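Local coordinates for acetylornithine aminotransferase (Aquifex aeolicus, PDB 2EH6) that catalyses the pyridoxal-phosphate-dependent transfer of an amino group from N(2)-acetyl-L-ornithine to 2-oxoglutarate, a step of arginine biosynthesis, working as a homodimer, at the interface of chains A and B. Sequence-based numbering; all coordinates share one arbitrary frame. Chains: chain A/B, Acetylornithine aminotransferase.

Contact 1: the interface of chains A and B. Residues chain A 3, 8-13; chain B 65-69.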
ATOM      1  N   LEU A   3      13.695  -1.336  14.408  1.00 34.61           N
ATOM      2  CA  LEU A   3      12.993  -1.950  13.277  1.00 34.21           C
ATOM      3  C   LEU A   3      12.984  -3.474  13.377  1.00 34.61           C
ATOM      4  O   LEU A   3      13.886  -4.091  13.931  1.00 34.61           O
ATOM      5  CB  LEU A   3      13.715  -1.556  11.987  1.00 32.65           C
ATOM      6  CG  LEU A   3      13.818  -0.046  11.790  1.00 31.11           C
ATOM      7  CD1 LEU A   3      14.602   0.309  10.527  1.00 29.81           C
ATOM      8  CD2 LEU A   3      12.450   0.621  11.642  1.00 27.51           C
ATOM      9  N   ALA A   8      17.252  -8.298   4.945  1.00 33.08           N
ATOM     10  CA  ALA A   8      18.669  -8.634   4.927  1.00 34.65           C
ATOM     11  C   ALA A   8      19.280  -7.425   4.216  1.00 33.87           C
ATOM     12  O   ALA A   8      19.591  -7.477   3.030  1.00 35.63           O
ATOM     13  CB  ALA A   8      18.905  -9.901   4.121  1.00 32.50           C
ATOM     14  N   ARG A   9      19.421  -6.330   4.954  1.00 33.46           N
ATOM     15  CA  ARG A   9      19.939  -5.077   4.414  1.00 33.67           C
ATOM     16  C   ARG A   9      21.453  -5.027   4.233  1.00 34.92           C
ATOM     17  O   ARG A   9      22.201  -5.510   5.085  1.00 34.99           O
ATOM     18  CB  ARG A   9      19.547  -3.913   5.331  1.00 34.08           C
ATOM     19  CG  ARG A   9      18.071  -3.804   5.689  1.00 33.41           C
ATOM     20  CD  ARG A   9      17.862  -2.612   6.615  1.00 30.80           C
ATOM     21  NE  ARG A   9      16.496  -2.488   7.118  1.00 32.49           N
ATOM     22  CZ  ARG A   9      15.509  -1.843   6.501  1.00 30.25           C
ATOM     23  NH1 ARG A   9      15.711  -1.246   5.332  1.00 26.59           N
ATOM     24  NH2 ARG A   9      14.314  -1.782   7.072  1.00 30.24           N
ATOM     25  N   LEU A  10      21.897  -4.428   3.127  1.00 32.96           N
ATOM     26  CA  LEU A  10      23.328  -4.262   2.872  1.00 33.43           C
ATOM     27  C   LEU A  10      23.746  -3.109   3.783  1.00 33.92           C
ATOM     28  O   LEU A  10      22.976  -2.173   4.001  1.00 32.31           O
ATOM     29  CB  LEU A  10      23.587  -3.893   1.407  1.00 33.48           C
ATOM     30  CG  LEU A  10      23.406  -4.995   0.357  1.00 34.77           C
ATOM     31  CD1 LEU A  10      23.455  -4.397  -1.037  1.00 33.49           C
ATOM     32  CD2 LEU A  10      24.498  -6.042   0.523  1.00 36.09           C
ATOM     33  N   PRO A  11      24.970  -3.160   4.330  1.00 36.04           N
ATOM     34  CA  PRO A  11      25.428  -2.092   5.223  1.00 36.16           C
ATOM     35  C   PRO A  11      25.851  -0.784   4.559  1.00 37.72           C
ATOM     36  O   PRO A  11      27.011  -0.379   4.657  1.00 38.66           O
ATOM     37  CB  PRO A  11      26.573  -2.759   5.982  1.00 36.09           C
ATOM     38  CG  PRO A  11      27.182  -3.633   4.933  1.00 35.15           C
ATOM     39  CD  PRO A  11      25.966  -4.247   4.257  1.00 36.05           C
ATOM     40  N   VAL A  12      24.914  -0.126   3.881  1.00 36.28           N
ATOM     41  CA  VAL A  12      25.200   1.152   3.237  1.00 34.18           C
ATOM     42  C   VAL A  12      24.022   2.082   3.496  1.00 34.05           C
ATOM     43  O   VAL A  12      22.865   1.691   3.335  1.00 33.64           O
ATOM     44  CB  VAL A  12      25.426   0.997   1.707  1.00 34.77           C
ATOM     45  CG1 VAL A  12      24.170   0.485   1.031  1.00 34.64           C
ATOM     46  CG2 VAL A  12      25.844   2.327   1.110  1.00 35.21           C
ATOM     47  N   LYS A  13      24.323   3.306   3.919  1.00 31.94           N
ATOM     48  CA  LYS A  13      23.298   4.290   4.227  1.00 31.40           C
ATOM     49  C   LYS A  13      23.301   5.440   3.232  1.00 31.54           C
ATOM     50  O   LYS A  13      24.152   6.331   3.297  1.00 32.05           O
ATOM     51  CB  LYS A  13      23.504   4.842   5.641  1.00 33.78           C
ATOM     52  CG  LYS A  13      23.475   3.793   6.748  1.00 38.69           C
ATOM     53  CD  LYS A  13      23.900   4.405   8.081  1.00 43.46           C
ATOM     54  CE  LYS A  13      23.448   3.566   9.273  1.00 47.77           C
ATOM     55  NZ  LYS A  13      24.456   2.538   9.675  1.00 50.35           N
TER
ATOM     56  N   ASN B  65      14.350  -1.296   0.647  1.00 26.60           N
ATOM     57  CA  ASN B  65      14.856  -1.910   1.864  1.00 27.02           C
ATOM     58  C   ASN B  65      16.007  -2.895   1.601  1.00 26.56           C
ATOM     59  O   ASN B  65      16.354  -3.705   2.450  1.00 25.92           O
ATOM     60  CB  ASN B  65      13.694  -2.621   2.558  1.00 27.47           C
ATOM     61  CG  ASN B  65      12.778  -1.599   3.183  1.00 28.21           C
ATOM     62  OD1 ASN B  65      13.156  -0.849   4.082  1.00 30.25           O
ATOM     63  ND2 ASN B  65      11.529  -1.584   2.693  1.00 25.74           N
ATOM     64  N   LEU B  66      16.563  -2.853   0.363  1.00 27.51           N
ATOM     65  CA  LEU B  66      17.803  -3.596   0.104  1.00 27.56           C
ATOM     66  C   LEU B  66      18.955  -3.015   0.926  1.00 28.51           C
ATOM     67  O   LEU B  66      19.966  -3.650   1.192  1.00 26.94           O
ATOM     68  CB  LEU B  66      18.155  -3.458  -1.381  1.00 29.46           C
ATOM     69  CG  LEU B  66      17.261  -4.280  -2.303  1.00 30.93           C
ATOM     70  CD1 LEU B  66      17.612  -4.070  -3.779  1.00 31.68           C
ATOM     71  CD2 LEU B  66      17.363  -5.780  -2.042  1.00 32.67           C
ATOM     72  N   TYR B  67      18.793  -1.719   1.269  1.00 28.89           N
ATOM     73  CA  TYR B  67      19.820  -1.005   2.015  1.00 28.99           C
ATOM     74  C   TYR B  67      19.295  -0.557   3.381  1.00 30.35           C
ATOM     75  O   TYR B  67      18.113  -0.656   3.686  1.00 29.12           O
ATOM     76  CB  TYR B  67      20.264   0.212   1.191  1.00 27.53           C
ATOM     77  CG  TYR B  67      20.380  -0.146  -0.252  1.00 28.40           C
ATOM     78  CD1 TYR B  67      21.445  -0.924  -0.693  1.00 27.00           C
ATOM     79  CD2 TYR B  67      19.447   0.334  -1.172  1.00 27.52           C
ATOM     80  CE1 TYR B  67      21.578  -1.224  -2.040  1.00 26.41           C
ATOM     81  CE2 TYR B  67      19.586   0.042  -2.522  1.00 26.54           C
ATOM     82  CZ  TYR B  67      20.649  -0.727  -2.956  1.00 27.75           C
ATOM     83  OH  TYR B  67      20.787  -1.031  -4.296  1.00 27.56           O
ATOM     84  N   GLU B  68      20.206  -0.033   4.194  1.00 31.50           N
ATOM     85  CA  GLU B  68      19.824   0.477   5.494  1.00 32.28           C
ATOM     86  C   GLU B  68      19.043   1.760   5.257  1.00 30.97           C
ATOM     87  O   GLU B  68      19.411   2.568   4.400  1.00 30.74           O
ATOM     88  CB  GLU B  68      21.069   0.743   6.339  1.00 35.51           C
ATOM     89  CG  GLU B  68      21.997  -0.452   6.375  1.00 42.69           C
ATOM     90  CD  GLU B  68      22.462  -0.798   7.770  1.00 47.47           C
ATOM     91  OE1 GLU B  68      23.218   0.003   8.361  1.00 50.11           O
ATOM     92  OE2 GLU B  68      22.067  -1.874   8.273  1.00 49.46           O
ATOM     93  N   ASN B  69      17.950   1.923   5.995  1.00 29.02           N
ATOM     94  CA  ASN B  69      17.100   3.102   5.886  1.00 29.90           C
ATOM     95  C   ASN B  69      17.093   3.778   7.253  1.00 30.28           C
ATOM     96  O   ASN B  69      16.209   3.527   8.073  1.00 29.29           O
ATOM     97  CB  ASN B  69      15.663   2.704   5.500  1.00 29.71           C
ATOM     98  CG  ASN B  69      15.491   2.462   4.003  1.00 30.53           C
ATOM     99  OD1 ASN B  69      14.676   3.120   3.354  1.00 29.57           O
ATOM    100  ND2 ASN B  69      16.247   1.515   3.455  1.00 27.42           N
TER
HETATM  101  O   HOH W   1      20.687   3.370   2.387  1.00 37.77           O
HETATM  102  O   HOH W   2      23.252  -4.088   7.599  1.00 44.50           O

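Contact 2: the interface of chains A and B. Residues chain A 130, 135, 143, 147; chain B 104, 108, 265-267.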
ATOM      1  N   ARG A 130       3.362  -9.615  -0.870  1.00 26.47           N
ATOM      2  CA  ARG A 130       3.381 -10.215   0.459  1.00 26.66           C
ATOM      3  C   ARG A 130       2.066 -10.211   1.230  1.00 25.00           C
ATOM      4  O   ARG A 130       1.968 -10.888   2.255  1.00 25.48           O
ATOM      5  CB  ARG A 130       4.436  -9.520   1.313  1.00 28.58           C
ATOM      6  CG  ARG A 130       5.844  -9.559   0.745  1.00 35.41           C
ATOM      7  CD  ARG A 130       6.568 -10.852   1.091  1.00 37.22           C
ATOM      8  NE  ARG A 130       8.010 -10.689   0.942  1.00 40.23           N
ATOM      9  CZ  ARG A 130       8.921 -11.498   1.475  1.00 43.52           C
ATOM     10  NH1 ARG A 130       8.544 -12.545   2.205  1.00 43.43           N
ATOM     11  NH2 ARG A 130      10.212 -11.253   1.293  1.00 41.92           N
ATOM     12  N   LEU A 135       0.216 -13.058  -1.768  1.00 23.81           N
ATOM     13  CA  LEU A 135       1.094 -14.086  -1.236  1.00 24.48           C
ATOM     14  C   LEU A 135       0.623 -15.443  -1.730  1.00 26.41           C
ATOM     15  O   LEU A 135       1.429 -16.329  -1.999  1.00 26.33           O
ATOM     16  CB  LEU A 135       1.090 -14.058   0.295  1.00 26.76           C
ATOM     17  CG  LEU A 135       2.057 -15.042   0.969  1.00 26.78           C
ATOM     18  CD1 LEU A 135       3.481 -14.748   0.513  1.00 28.06           C
ATOM     19  CD2 LEU A 135       1.951 -14.923   2.484  1.00 25.20           C
ATOM     20  N   PHE A 143       7.986 -18.285   1.074  1.00 38.05           N
ATOM     21  CA  PHE A 143       7.358 -17.043   1.522  1.00 37.13           C
ATOM     22  C   PHE A 143       6.029 -17.299   2.226  1.00 35.67           C
ATOM     23  O   PHE A 143       5.463 -16.394   2.840  1.00 34.39           O
ATOM     24  CB  PHE A 143       7.122 -16.099   0.336  1.00 36.91           C
ATOM     25  CG  PHE A 143       8.385 -15.584  -0.293  1.00 38.52           C
ATOM     26  CD1 PHE A 143       9.386 -15.011   0.487  1.00 39.89           C
ATOM     27  CD2 PHE A 143       8.569 -15.653  -1.671  1.00 38.98           C
ATOM     28  CE1 PHE A 143      10.555 -14.512  -0.099  1.00 40.72           C
ATOM     29  CE2 PHE A 143       9.731 -15.158  -2.268  1.00 38.72           C
ATOM     30  CZ  PHE A 143      10.725 -14.586  -1.481  1.00 39.25           C
ATOM     31  N   PHE A 147       2.574 -18.661   7.653  1.00 29.86           N
ATOM     32  CA  PHE A 147       1.444 -17.772   7.416  1.00 29.26           C
ATOM     33  C   PHE A 147       0.158 -18.482   6.980  1.00 29.60           C
ATOM     34  O   PHE A 147      -0.900 -17.863   6.915  1.00 28.58           O
ATOM     35  CB  PHE A 147       1.843 -16.727   6.367  1.00 27.15           C
ATOM     36  CG  PHE A 147       3.129 -15.999   6.693  1.00 22.67           C
ATOM     37  CD1 PHE A 147       3.278 -15.331   7.900  1.00 24.31           C
ATOM     38  CD2 PHE A 147       4.173 -15.973   5.783  1.00 23.69           C
ATOM     39  CE1 PHE A 147       4.451 -14.643   8.199  1.00 25.72           C
ATOM     40  CE2 PHE A 147       5.357 -15.290   6.068  1.00 26.19           C
ATOM     41  CZ  PHE A 147       5.496 -14.623   7.277  1.00 25.71           C
TER
ATOM     42  N   LYS B 104       0.060 -11.616   9.636  1.00 24.40           N
ATOM     43  CA  LYS B 104       1.169 -12.509   9.324  1.00 23.60           C
ATOM     44  C   LYS B 104       2.125 -12.646  10.512  1.00 24.53           C
ATOM     45  O   LYS B 104       2.643 -13.731  10.786  1.00 25.66           O
ATOM     46  CB  LYS B 104       1.935 -12.011   8.090  1.00 25.31           C
ATOM     47  CG  LYS B 104       1.121 -12.059   6.805  1.00 24.50           C
ATOM     48  CD  LYS B 104       1.921 -11.572   5.594  1.00 24.71           C
ATOM     49  CE  LYS B 104       3.081 -12.501   5.275  1.00 22.69           C
ATOM     50  NZ  LYS B 104       3.818 -12.069   4.041  1.00 24.39           N
ATOM     51  N   LYS B 108       2.867 -16.298  12.433  1.00 31.04           N
ATOM     52  CA  LYS B 108       4.223 -16.827  12.482  1.00 31.19           C
ATOM     53  C   LYS B 108       4.754 -16.884  13.911  1.00 31.89           C
ATOM     54  O   LYS B 108       5.585 -17.733  14.244  1.00 32.62           O
ATOM     55  CB  LYS B 108       5.164 -15.993  11.610  1.00 30.45           C
ATOM     56  CG  LYS B 108       6.515 -16.647  11.421  1.00 31.89           C
ATOM     57  CD  LYS B 108       7.430 -15.827  10.530  1.00 33.97           C
ATOM     58  CE  LYS B 108       8.755 -16.539  10.320  1.00 31.79           C
ATOM     59  NZ  LYS B 108       9.439 -16.756  11.619  1.00 32.29           N
ATOM     60  N   GLY B 265      13.560 -12.105   5.395  1.00 32.73           N
ATOM     61  CA  GLY B 265      12.849 -12.722   4.289  1.00 30.29           C
ATOM     62  C   GLY B 265      11.432 -13.172   4.581  1.00 29.44           C
ATOM     63  O   GLY B 265      10.739 -13.655   3.683  1.00 29.07           O
ATOM     64  N   SER B 266      10.984 -13.009   5.823  1.00 29.67           N
ATOM     65  CA  SER B 266       9.636 -13.432   6.196  1.00 30.71           C
ATOM     66  C   SER B 266       8.547 -12.491   5.687  1.00 29.39           C
ATOM     67  O   SER B 266       7.405 -12.898   5.502  1.00 29.85           O
ATOM     68  CB  SER B 266       9.525 -13.562   7.714  1.00 28.62           C
ATOM     69  OG  SER B 266       9.714 -12.311   8.346  1.00 31.92           O
ATOM     70  N   HIS B 267       8.903 -11.230   5.468  1.00 30.12           N
ATOM     71  CA  HIS B 267       7.943 -10.244   4.983  1.00 28.29           C
ATOM     72  C   HIS B 267       8.717  -9.031   4.477  1.00 30.38           C
ATOM     73  O   HIS B 267       9.905  -8.887   4.767  1.00 29.50           O
ATOM     74  CB  HIS B 267       6.994  -9.837   6.117  1.00 28.26           C
ATOM     75  CG  HIS B 267       5.842  -8.991   5.677  1.00 26.32           C
ATOM     76  ND1 HIS B 267       4.975  -9.379   4.678  1.00 26.10           N
ATOM     77  CD2 HIS B 267       5.401  -7.786   6.110  1.00 25.19           C
ATOM     78  CE1 HIS B 267       4.051  -8.449   4.514  1.00 26.58           C
ATOM     79  NE2 HIS B 267       4.287  -7.471   5.370  1.00 26.02           N
TER
HETATM   80  O   HOH W   3       6.045 -13.633   3.065  1.00 31.00           O

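Contact 1: the interface of chains A and B
B:Glu68, A:Arg9 and B:Tyr67 carry this part of the homodimer interface, where the N-terminal segment of chain A pairs in parallel with the short strand 67-68 of chain B. The register is set by main-chain bonds: A:Leu10 N gives an almost straight hydrogen bond (174° at H) to B:Leu66 O at 2.8 Å, and B:Glu68 N returns a longer one to A:Val12 O.

B:Glu68, with 104 Å² hidden, lies over the A:Leu10–A:Lys13 stretch. Its chain bends at chi2 (-132°), which turns the carboxylate toward A:Lys13; the two side chains cross obliquely and A:Lys13 NZ forms a salt bridge with B:Glu68 OE1 at 3.1 Å, nearly along the C-O axis. The other carboxylate oxygen, OE2, reaches A:Arg9 O through a water.

A:Arg9 runs extended from CG to NE, so its guanidinium arrives alongside B:Asn65. A:Arg9 NH1 donates twice, to the amide oxygen OD1 of B:Asn65 on a lone pair (2.9 Å) and to the carbonyl O of B:Tyr67 (3.0 Å), which lies in the guanidinium plane and thereby helps to fix its rotation.

The B:Tyr67 ring lies beside A:Leu10 and A:Val12, with A:Val12 CG1 at 3.5 Å from B:Tyr67 CD1. B:Tyr67 O also accepts from B:Asn69 ND2, the amide nitrogen, which sits above the carbonyl plane at 2.9 Å.

Contact 2: the interface of chains A and B
Direct polar contacts join A:Arg130 to chain B at both ends of the residue. The carbonyl A:Arg130 O accepts B:Lys104 NZ at 2.8 Å, in the carbonyl plane and on a lone pair. At the tip, A:Arg130 NH1 donates to B:Gly265 O at 2.9 Å (157° at H); the acceptor lies at the edge of the guanidinium, whereas the donor stands well above the carbonyl plane. A bend at chi2 (-84°) carries the side chain past B:His267 in the opposite direction, with the guanidinium and imidazole planes 73° apart.

Within chain B, B:Lys104 NZ, the side-chain amine, also donates to B:His267 ND1 at 3.0 Å, an arrangement that would tend to keep this ring nitrogen unprotonated. A water extends the polar network, linking A:Arg130 NH1, B:Lys104 NZ, A:Phe143 O and B:Ser266 O. The water lies 2.9 Å from A:Arg130 NH1 in the guanidinium plane, so two in-plane partners restrain the rotation of that group.

Apolar packing lies alongside. B:Lys104 bends at chi3 and lays CE over the centre of the A:Phe147 ring, 3.5 Å from the centroid, a CH-pi contact. B:Lys104 O sits at the edge of the same ring, and B:Lys108 CB touches its CE1. A:Arg130 CB packs on B:His267 CE1 at 3.4 Å, while B:His267 CA covers one guanidinium face near the rim.

An alanine in place of A:Arg130 would remove the guanidinium and would probably loosen the hold on B:Gly265 and the bridging water.

A:Arg130, predicted to bind N(2)-acetyl-L-ornithine, lies in a loop just before helix 132-137, facing helix 95-112 and the 265-267 loop of chain B within the dimer interface.

The C-alpha centres of contact 1 and contact 2 lie about 19 Å apart on the same two-fold interface of the homodimer, and the two share no residue. Contact 1 joins the N-terminal segment of chain A to strand 67-68 and its flanking loop in chain B, whereas contact 2 sets loops and short helices of chain A against helix 95-112 and a loop of chain B. Each has a symmetry twin with the chains exchanged. Contact 1 thus ties an N-terminal segment to the partner subunit, while contact 2 may couple dimer packing to a predicted substrate-binding residue.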